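Local coordinates for protein B-agarase (Saccharophagus degradans, PDB 4BQ2) that hydrolyses agarose chains as a family 50 exo-beta-agarase, probably releasing short products from chain ends, at residues S648-G656 and M679-V687. Residues are numbered along the deposited sequence; the frame is centred on the assembly and turned at random.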
loop_
_atom_site.group_PDB
_atom_site.type_symbol
_atom_site.label_atom_id
_atom_site.label_comp_id
_atom_site.label_asym_id
_atom_site.label_seq_id
_atom_site.Cartn_x
_atom_site.Cartn_y
_atom_site.Cartn_z
ATOM N N SER A 648 -11.280 -14.669 -6.867
ATOM C CA SER A 648 -10.411 -13.817 -6.047
ATOM C C SER A 648 -10.219 -12.480 -6.760
ATOM O O SER A 648 -10.429 -12.365 -7.954
ATOM C CB SER A 648 -9.064 -14.523 -5.841
ATOM O OG SER A 648 -9.265 -15.807 -5.214
ATOM N N ILE A 649 -9.822 -11.455 -6.024
ATOM C CA ILE A 649 -9.541 -10.199 -6.701
ATOM C C ILE A 649 -8.352 -9.562 -6.023
ATOM O O ILE A 649 -8.214 -9.680 -4.802
ATOM C CB ILE A 649 -10.795 -9.272 -6.744
ATOM C CG1 ILE A 649 -10.576 -8.034 -7.640
ATOM C CG2 ILE A 649 -11.296 -8.878 -5.340
ATOM C CD1 ILE A 649 -11.839 -7.170 -7.803
ATOM N N ILE A 650 -7.480 -8.937 -6.824
ATOM C CA ILE A 650 -6.412 -8.049 -6.293
ATOM C C ILE A 650 -6.986 -6.638 -6.060
ATOM O O ILE A 650 -7.438 -5.988 -7.001
ATOM C CB ILE A 650 -5.231 -7.945 -7.280
ATOM C CG1 ILE A 650 -4.532 -9.315 -7.434
ATOM C CG2 ILE A 650 -4.238 -6.832 -6.845
ATOM C CD1 ILE A 650 -3.849 -9.866 -6.173
ATOM N N GLY A 651 -7.009 -6.185 -4.809
ATOM C CA GLY A 651 -7.636 -4.882 -4.492
ATOM C C GLY A 651 -6.689 -3.728 -4.754
ATOM O O GLY A 651 -7.142 -2.581 -4.974
ATOM N N GLU A 652 -5.386 -4.039 -4.719
ATOM C CA GLU A 652 -4.283 -3.047 -4.848
ATOM C C GLU A 652 -3.010 -3.681 -5.385
ATOM O O GLU A 652 -2.623 -4.767 -4.947
ATOM C CB GLU A 652 -3.945 -2.438 -3.481
ATOM C CG GLU A 652 -5.130 -1.750 -2.843
ATOM C CD GLU A 652 -4.856 -1.179 -1.473
ATOM O OE1 GLU A 652 -3.673 -1.088 -1.032
ATOM O OE2 GLU A 652 -5.851 -0.821 -0.842
ATOM N N PHE A 653 -2.380 -2.977 -6.327
ATOM C CA PHE A 653 -0.963 -3.139 -6.670
ATOM C C PHE A 653 -0.534 -1.797 -7.252
ATOM O O PHE A 653 -1.381 -0.940 -7.572
ATOM C CB PHE A 653 -0.710 -4.268 -7.684
ATOM C CG PHE A 653 -1.173 -3.969 -9.107
ATOM C CD1 PHE A 653 -2.530 -3.987 -9.434
ATOM C CD2 PHE A 653 -0.235 -3.742 -10.133
ATOM C CE1 PHE A 653 -2.953 -3.736 -10.750
ATOM C CE2 PHE A 653 -0.648 -3.509 -11.451
ATOM C CZ PHE A 653 -2.006 -3.492 -11.758
ATOM N N HIS A 654 0.767 -1.624 -7.390
ATOM C CA HIS A 654 1.309 -0.449 -8.083
ATOM C C HIS A 654 2.787 -0.591 -8.405
ATOM O O HIS A 654 3.439 -1.472 -7.859
ATOM C CB HIS A 654 0.980 0.902 -7.404
ATOM C CG HIS A 654 1.557 1.125 -6.022
ATOM N ND1 HIS A 654 2.863 0.816 -5.650
ATOM C CD2 HIS A 654 1.001 1.713 -4.944
ATOM C CE1 HIS A 654 3.060 1.167 -4.392
ATOM N NE2 HIS A 654 1.942 1.703 -3.935
ATOM N N ILE A 655 3.291 0.256 -9.307
ATOM C CA ILE A 655 4.747 0.396 -9.546
ATOM C C ILE A 655 5.002 1.889 -9.756
ATOM O O ILE A 655 4.248 2.547 -10.469
ATOM C CB ILE A 655 5.179 -0.362 -10.830
ATOM C CG1 ILE A 655 4.853 -1.855 -10.706
ATOM C CG2 ILE A 655 6.677 -0.193 -11.097
ATOM C CD1 ILE A 655 3.630 -2.293 -11.510
ATOM N N GLY A 656 6.016 2.440 -9.092
ATOM C CA GLY A 656 6.370 3.865 -9.293
ATOM C C GLY A 656 7.798 4.063 -9.772
ATOM O O GLY A 656 8.593 3.105 -9.871
ATOM N N MET A 679 6.439 -3.006 -16.347
ATOM C CA MET A 679 6.160 -3.757 -15.139
ATOM C C MET A 679 4.650 -3.904 -14.893
ATOM O O MET A 679 4.207 -4.934 -14.378
ATOM C CB MET A 679 6.880 -3.134 -13.956
ATOM C CG MET A 679 8.428 -3.266 -14.120
ATOM S SD MET A 679 9.357 -2.541 -12.759
ATOM C CE MET A 679 8.816 -3.475 -11.324
ATOM N N TYR A 680 3.872 -2.895 -15.265
ATOM C CA TYR A 680 2.397 -2.996 -15.161
ATOM C C TYR A 680 1.880 -4.161 -16.007
ATOM O O TYR A 680 1.051 -4.974 -15.560
ATOM C CB TYR A 680 1.736 -1.706 -15.634
ATOM C CG TYR A 680 0.213 -1.749 -15.672
ATOM C CD1 TYR A 680 -0.483 -2.236 -16.777
ATOM C CD2 TYR A 680 -0.523 -1.229 -14.608
ATOM C CE1 TYR A 680 -1.869 -2.247 -16.797
ATOM C CE2 TYR A 680 -1.907 -1.221 -14.619
ATOM C CZ TYR A 680 -2.566 -1.742 -15.704
ATOM O OH TYR A 680 -3.937 -1.703 -15.694
ATOM N N LYS A 681 2.344 -4.214 -17.244
ATOM C CA LYS A 681 1.976 -5.282 -18.158
ATOM C C LYS A 681 2.348 -6.680 -17.645
ATOM O O LYS A 681 1.564 -7.636 -17.786
ATOM C CB LYS A 681 2.549 -5.000 -19.547
ATOM C CG LYS A 681 1.825 -3.835 -20.241
ATOM C CD LYS A 681 2.276 -3.640 -21.676
ATOM C CE LYS A 681 3.738 -3.232 -21.779
ATOM N NZ LYS A 681 3.938 -2.703 -23.137
ATOM N N ASP A 682 3.507 -6.783 -17.004
ATOM C CA ASP A 682 3.942 -8.052 -16.412
ATOM C C ASP A 682 3.065 -8.464 -15.251
ATOM O O ASP A 682 2.674 -9.639 -15.146
ATOM C CB ASP A 682 5.379 -7.990 -15.879
ATOM C CG ASP A 682 6.453 -7.922 -16.983
ATOM O OD1 ASP A 682 6.216 -8.179 -18.185
ATOM O OD2 ASP A 682 7.580 -7.574 -16.608
ATOM N N TYR A 683 2.773 -7.511 -14.361
ATOM C CA TYR A 683 1.889 -7.801 -13.268
ATOM C C TYR A 683 0.521 -8.283 -13.752
ATOM O O TYR A 683 0.020 -9.316 -13.296
ATOM C CB TYR A 683 1.688 -6.567 -12.369
ATOM C CG TYR A 683 1.002 -6.880 -11.069
ATOM C CD1 TYR A 683 -0.411 -7.044 -10.997
ATOM C CD2 TYR A 683 1.731 -6.989 -9.899
ATOM C CE1 TYR A 683 -1.039 -7.342 -9.780
ATOM C CE2 TYR A 683 1.111 -7.258 -8.699
ATOM C CZ TYR A 683 -0.282 -7.454 -8.648
ATOM O OH TYR A 683 -0.908 -7.708 -7.427
ATOM N N MET A 684 -0.123 -7.491 -14.609
ATOM C CA MET A 684 -1.435 -7.873 -15.129
ATOM C C MET A 684 -1.440 -9.202 -15.903
ATOM O O MET A 684 -2.418 -9.963 -15.820
ATOM C CB MET A 684 -2.027 -6.743 -15.971
ATOM C CG MET A 684 -2.512 -5.550 -15.134
ATOM S SD MET A 684 -3.688 -5.936 -13.815
ATOM C CE MET A 684 -5.056 -6.595 -14.784
ATOM N N GLN A 685 -0.364 -9.503 -16.632
ATOM C CA GLN A 685 -0.253 -10.816 -17.296
ATOM C C GLN A 685 -0.340 -11.926 -16.285
ATOM O O GLN A 685 -0.965 -12.965 -16.540
ATOM C CB GLN A 685 1.053 -10.996 -18.097
ATOM C CG GLN A 685 1.038 -12.225 -19.034
ATOM C CD GLN A 685 -0.059 -12.116 -20.081
ATOM O OE1 GLN A 685 -0.225 -11.070 -20.685
ATOM N NE2 GLN A 685 -0.852 -13.159 -20.250
ATOM N N SER A 686 0.320 -11.720 -15.146
ATOM C CA SER A 686 0.320 -12.683 -14.064
ATOM C C SER A 686 -1.104 -12.905 -13.502
ATOM O O SER A 686 -1.497 -14.047 -13.165
ATOM C CB SER A 686 1.260 -12.171 -12.954
ATOM O OG SER A 686 1.536 -13.184 -12.032
ATOM N N VAL A 687 -1.856 -11.814 -13.344
ATOM C CA VAL A 687 -3.252 -11.930 -12.911
ATOM C C VAL A 687 -4.098 -12.659 -13.951
ATOM O O VAL A 687 -4.859 -13.582 -13.616
ATOM C CB VAL A 687 -3.874 -10.560 -12.576
ATOM C CG1 VAL A 687 -5.279 -10.753 -12.013
ATOM C CG2 VAL A 687 -2.992 -9.827 -11.553
#
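Phe653 and Tyr683 lie ring on ring in an offset stack, their centroids 4.0 Å apart and their planes only 4° from parallel, a worked example of how an aromatic cluster with flanking aliphatic contacts can join two segments without any hydrogen bond between them. The Phe653 side chain can be followed outward. Its CB already sits over the Tyr683 ring, 3.4 Å from Tyr683 CZ, in a CH-pi contact. CG and CD1 come next, both near Tyr683 CE1, while CD2 lies over the centre of the ring and CE2 near Tyr683 CD1. The chains overlap head to tail: the Tyr683 hydroxyl ends beside Phe653 CB, and Phe653 CE2 comes near Tyr683 CB. CE1 and CZ share Met684 SD, 3.6 Å from CZ, in an oblique Met-aromatic contact; CZ also meets Tyr680 CE2 at 3.7 Å, the ring planes inclined at 36°. A chi1 of 72° swings the Phe653 ring from its chain toward the helix, so that its face lies against Tyr683. Strand 648-652 runs parallel to its neighbours 624-627 and 693-699, and helix 673-688, nearly antiparallel to it, leads on to 693-699, a beta-alpha-beta crossover consistent with the (beta/alpha)8 barrel expected of a family 50, clan GH-A hydrolase. Beside the Tyr683 hydroxyl, Ile650 CG2 approaches the ring edge near its plane, 3.5 Å from Tyr683 OH, which hydrogen-bonds to Ser628 O. Toward the start of the helix segment, Ile655 CG2 rests against the bent thioether of Met679, 3.9 Å from Met679 CE, while Ile655 CD1 reaches the backbone at Tyr680 N. Glu652, directed away from the helix, forms a salt bridge from OE2 to Arg603 and hydrogen bonds from OE1 to Tyr629 and a glycerol probably from the crystallisation liquor.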